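Local atomic coordinates of pilus assembly protein PILC (Thermus thermophilus, PDB entry 2WHN), a protein that probably controls assembly and disassembly of the type IV pilus from the inner membrane and takes part in the localization and activity of the ATPase PilB. Residues L52-V55 with R56-E60; I95-R98 with L99-L103. All coordinates share one frame; numbering follows the deposited sequence.

Contact 1: L52-V55 with R56-E60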
loop_
_atom_site.group_PDB
_atom_site.type_symbol
_atom_site.label_atom_id
_atom_site.label_comp_id
_atom_site.label_asym_id
_atom_site.label_seq_id
_atom_site.Cartn_x
_atom_site.Cartn_y
_atom_site.Cartn_z
ATOM N N LEU A 52 -3.781 2.924 -6.311
ATOM C CA LEU A 52 -2.548 3.540 -5.839
ATOM C C LEU A 52 -2.349 4.929 -6.431
ATOM O O LEU A 52 -1.811 5.814 -5.770
ATOM C CB LEU A 52 -1.348 2.646 -6.142
ATOM C CG LEU A 52 -1.363 1.312 -5.394
ATOM C CD1 LEU A 52 -0.198 0.442 -5.833
ATOM C CD2 LEU A 52 -1.336 1.547 -3.882
ATOM N N LYS A 53 -2.811 5.130 -7.660
ATOM C CA LYS A 53 -2.807 6.467 -8.253
ATOM C C LYS A 53 -3.697 7.422 -7.463
ATOM O O LYS A 53 -3.370 8.598 -7.291
ATOM C CB LYS A 53 -3.239 6.418 -9.721
ATOM C CG LYS A 53 -2.305 5.601 -10.597
ATOM C CD LYS A 53 -2.736 5.594 -12.058
ATOM C CE LYS A 53 -1.858 4.649 -12.865
ATOM N NZ LYS A 53 -2.090 4.757 -14.331
ATOM N N GLN A 54 -4.819 6.913 -6.971
ATOM C CA GLN A 54 -5.705 7.723 -6.146
ATOM C C GLN A 54 -5.080 8.000 -4.777
ATOM O O GLN A 54 -5.219 9.093 -4.234
ATOM C CB GLN A 54 -7.070 7.052 -5.991
ATOM C CG GLN A 54 -8.020 7.802 -5.073
ATOM C CD GLN A 54 -8.465 9.128 -5.657
ATOM O OE1 GLN A 54 -9.074 9.174 -6.725
ATOM N NE2 GLN A 54 -8.160 10.219 -4.956
ATOM N N VAL A 55 -4.369 7.019 -4.235
ATOM C CA VAL A 55 -3.689 7.202 -2.954
ATOM C C VAL A 55 -2.596 8.260 -3.060
ATOM O O VAL A 55 -2.469 9.129 -2.192
ATOM C CB VAL A 55 -3.073 5.888 -2.437
ATOM C CG1 VAL A 55 -2.196 6.157 -1.212
ATOM C CG2 VAL A 55 -4.171 4.886 -2.103
ATOM N N ARG A 56 -1.809 8.182 -4.127
ATOM C CA ARG A 56 -0.718 9.128 -4.341
ATOM C C ARG A 56 -1.243 10.539 -4.594
ATOM O O ARG A 56 -0.671 11.518 -4.121
ATOM C CB ARG A 56 0.159 8.680 -5.513
ATOM C CG ARG A 56 1.250 9.673 -5.878
ATOM C CD ARG A 56 2.193 9.086 -6.911
ATOM N NE ARG A 56 2.841 10.116 -7.717
ATOM C CZ ARG A 56 2.198 10.926 -8.553
ATOM N NH1 ARG A 56 0.879 10.854 -8.668
ATOM N NH2 ARG A 56 2.876 11.819 -9.266
ATOM N N THR A 57 -2.298 10.635 -5.393
ATOM C CA THR A 57 -2.963 11.909 -5.645
ATOM C C THR A 57 -3.435 12.539 -4.341
ATOM O O THR A 57 -3.232 13.727 -4.106
ATOM C CB THR A 57 -4.177 11.722 -6.566
ATOM O OG1 THR A 57 -3.767 11.033 -7.754
ATOM C CG2 THR A 57 -4.781 13.072 -6.948
ATOM N N ASP A 58 -4.095 11.737 -3.511
ATOM C CA ASP A 58 -4.615 12.205 -2.234
ATOM C C ASP A 58 -3.497 12.725 -1.343
ATOM O O ASP A 58 -3.617 13.801 -0.758
ATOM C CB ASP A 58 -5.378 11.085 -1.521
ATOM C CG ASP A 58 -6.741 10.820 -2.143
ATOM O OD1 ASP A 58 -7.146 11.596 -3.035
ATOM O OD2 ASP A 58 -7.411 9.847 -1.733
ATOM N N VAL A 59 -2.415 11.956 -1.238
ATOM C CA VAL A 59 -1.287 12.332 -0.383
ATOM C C VAL A 59 -0.555 13.570 -0.906
ATOM O O VAL A 59 -0.154 14.448 -0.136
ATOM C CB VAL A 59 -0.279 11.181 -0.227
ATOM C CG1 VAL A 59 0.886 11.621 0.637
ATOM C CG2 VAL A 59 -0.967 9.950 0.373
ATOM N N GLU A 60 -0.347 13.623 -2.214
ATOM C CA GLU A 60 0.273 14.793 -2.817
ATOM C C GLU A 60 -0.538 16.063 -2.529
ATOM O O GLU A 60 0.017 17.154 -2.454
ATOM C CB GLU A 60 0.447 14.596 -4.325
ATOM C CG GLU A 60 1.340 15.642 -4.979
ATOM C CD GLU A 60 1.621 15.333 -6.437
ATOM O OE1 GLU A 60 2.530 14.521 -6.719
ATOM O OE2 GLU A 60 0.926 15.897 -7.303
#

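Contact 2: I95-R98 with L99-L103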
loop_
_atom_site.group_PDB
_atom_site.type_symbol
_atom_site.label_atom_id
_atom_site.label_comp_id
_atom_site.label_asym_id
_atom_site.label_seq_id
_atom_site.Cartn_x
_atom_site.Cartn_y
_atom_site.Cartn_z
ATOM N N ILE A 95 7.511 -0.060 10.081
ATOM C CA ILE A 95 6.138 -0.531 9.987
ATOM C C ILE A 95 5.863 -1.302 8.696
ATOM O O ILE A 95 5.229 -2.356 8.722
ATOM C CB ILE A 95 5.135 0.633 10.123
ATOM C CG1 ILE A 95 5.114 1.144 11.567
ATOM C CG2 ILE A 95 3.744 0.191 9.694
ATOM C CD1 ILE A 95 4.772 2.620 11.703
ATOM N N LEU A 96 6.330 -0.779 7.567
ATOM C CA LEU A 96 6.020 -1.395 6.279
ATOM C C LEU A 96 6.807 -2.688 6.085
ATOM O O LEU A 96 6.296 -3.657 5.527
ATOM C CB LEU A 96 6.306 -0.432 5.123
ATOM C CG LEU A 96 5.128 0.300 4.479
ATOM C CD1 LEU A 96 4.186 -0.683 3.773
ATOM C CD2 LEU A 96 4.378 1.139 5.500
ATOM N N ASP A 97 8.038 -2.713 6.584
ATOM C CA ASP A 97 8.854 -3.921 6.537
ATOM C C ASP A 97 8.187 -5.072 7.292
ATOM O O ASP A 97 8.150 -6.206 6.811
ATOM C CB ASP A 97 10.243 -3.641 7.106
ATOM C CG ASP A 97 11.134 -4.860 7.094
ATOM O OD1 ASP A 97 11.062 -5.653 6.135
ATOM O OD2 ASP A 97 11.915 -5.024 8.049
ATOM N N ARG A 98 7.603 -4.764 8.445
ATOM C CA ARG A 98 6.979 -5.790 9.281
ATOM C C ARG A 98 5.634 -6.234 8.714
ATOM O O ARG A 98 5.307 -7.412 8.738
ATOM C CB ARG A 98 6.814 -5.289 10.720
ATOM C CG ARG A 98 8.110 -5.270 11.530
ATOM C CD ARG A 98 8.564 -6.680 11.904
ATOM N NE ARG A 98 7.747 -7.281 12.961
ATOM C CZ ARG A 98 7.892 -7.030 14.262
ATOM N NH1 ARG A 98 8.802 -6.159 14.682
ATOM N NH2 ARG A 98 7.124 -7.654 15.151
ATOM N N LEU A 99 4.856 -5.282 8.207
ATOM C CA LEU A 99 3.622 -5.608 7.496
ATOM C C LEU A 99 3.902 -6.482 6.274
ATOM O O LEU A 99 3.191 -7.450 6.022
ATOM C CB LEU A 99 2.885 -4.331 7.074
ATOM C CG LEU A 99 2.118 -3.609 8.184
ATOM C CD1 LEU A 99 1.575 -2.271 7.693
ATOM C CD2 LEU A 99 0.992 -4.491 8.708
ATOM N N ALA A 100 4.944 -6.141 5.520
ATOM C CA ALA A 100 5.300 -6.896 4.319
ATOM C C ALA A 100 5.717 -8.328 4.654
ATOM O O ALA A 100 5.326 -9.275 3.971
ATOM C CB ALA A 100 6.405 -6.185 3.548
ATOM N N SER A 101 6.516 -8.480 5.704
ATOM C CA SER A 101 6.975 -9.802 6.130
ATOM C C SER A 101 5.808 -10.656 6.608
ATOM O O SER A 101 5.745 -11.854 6.331
ATOM C CB SER A 101 8.002 -9.672 7.255
ATOM O OG SER A 101 9.156 -8.985 6.805
ATOM N N PHE A 102 4.932 -10.044 7.396
ATOM C CA PHE A 102 3.698 -10.680 7.817
ATOM C C PHE A 102 2.906 -11.196 6.615
ATOM O O PHE A 102 2.419 -12.330 6.617
ATOM C CB PHE A 102 2.850 -9.693 8.618
ATOM C CG PHE A 102 1.540 -10.256 9.075
ATOM C CD1 PHE A 102 1.463 -11.006 10.238
ATOM C CD2 PHE A 102 0.390 -10.059 8.331
ATOM C CE1 PHE A 102 0.258 -11.543 10.654
ATOM C CE2 PHE A 102 -0.820 -10.589 8.744
ATOM C CZ PHE A 102 -0.884 -11.337 9.902
ATOM N N LEU A 103 2.786 -10.362 5.587
ATOM C CA LEU A 103 1.946 -10.684 4.437
ATOM C C LEU A 103 2.595 -11.748 3.559
ATOM O O LEU A 103 1.926 -12.675 3.090
ATOM C CB LEU A 103 1.650 -9.428 3.622
ATOM C CG LEU A 103 0.668 -8.451 4.270
ATOM C CD1 LEU A 103 0.688 -7.094 3.572
ATOM C CD2 LEU A 103 -0.738 -9.038 4.279
#

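Contact 1: L52-V55 with R56-E60
The side-chain amide of Gln54 meets the carboxylate of Asp58 one turn further along helix 46-60, the two planes turned 48° apart, so that neither group lies flat on the other. This is an i to i+4 side-chain pairing on an alpha-helix, within the all-helical N-terminal domain of PilC, a GSP F family protein. NE2 of Gln54 comes to 2.6 Å from OD1 of Asp58, but its N-H is aimed poorly, at 124°, and the bond is weak. The Gln54 chain sets out with CG trans to the backbone N (chi1 177°) and then folds at chi2, which swings the amide forward along the helix to the carboxylate. The other oxygen of Asp58, OD2, forms a salt bridge with Lys71, the firmer of the carboxylate's two polar ties. A second flat group, the guanidinium of Arg56, has OE1 of Glu60 above one face, toward the rim; NH2 of Arg56 is 3.7 Å from this OE1, a long ion pair in which no N-H points at the oxygen. The Arg56 side chain also lies against Leu33, Leu36 and Ala37 of helix 32-39. On the buried side, CG1 of Val55 meets CG2 of Val59 at 4.3 Å, and Val55 packs on Phe65, Ala68 and Leu69 of helix 65-70. Thr57 turns its hydroxyl back onto the helix: Lys53 O accepts from both Thr57 N, at 3.0 Å, and Thr57 OG1, at 2.5 Å, the two donors arriving from opposite faces of the carbonyl plane.

Contact 2: I95-R98 with L99-L103
Leu99 leans back over the preceding turn onto Ile95, and its side chain can be followed outward atom by atom. CB lies 3.5 Å from Ile95 O, the same carbonyl that receives the Leu99 N-H in a nearly straight bond (167°). CG stays near that oxygen, 3.4 Å from Ile95 O. Because chi1 is -77°, CG sits trans to the carbonyl carbon of Leu99 and beside its backbone N, which keeps the branch close to the earlier turn. At the tip, CD1 reaches CG2 of Ile95 at 3.8 Å; the two side chains run alongside each other and point the same way, an apolar pair of i to i+4 type.

The pair belongs to helix 92-109, the last helix of this all-helical PilC domain, which packs against helices 12-28 and 77-89. Leu96 touches Leu22 of the first and Tyr79 of the second, Leu99 packs on Tyr79 and Leu82, and Ala100 touches Ser19 and Arg20. Within the helix, CB of Ala100 lies 3.2 Å from Leu96 O, the carbonyl that accepts the Ala100 N-H.

On the polar flank, Arg20 of helix 12-28 forms a salt bridge through NH1 with OD1 of Asp97 and a hydrogen bond through NH2 with OG of Ser101, so one guanidinium joins two side chains a turn apart. OG of Ser101 also lies 3.0 Å from Asp97 O, which accepts the Ser101 N-H as a regular helix bond. Further round the helix, CB of Phe102 comes to 3.4 Å from Arg98 O.

Overall arrangement
Contacts 1 and 2 are one-turn pairings on different helices, 46-60 and 92-109, on opposite sides of the chain's centre; their centres are 21 Å apart and their nearest atoms about 10 Å. Both are partly buried, but contact 2 has three buried residues among those that touch (Leu96, Leu99, Ala100) against two in contact 1 (Leu52, Val55); each has two exposed. Contact 1 packs against helices 32-39 and 65-70, contact 2 against helices 12-28 and 77-89. Their chemistry differs too. In contact 1 the polar side-chain pairs Gln54-Asp58 and Arg56-Glu60 are weak or long, whereas in contact 2 the polar groups are bridged by an arginine of another helix.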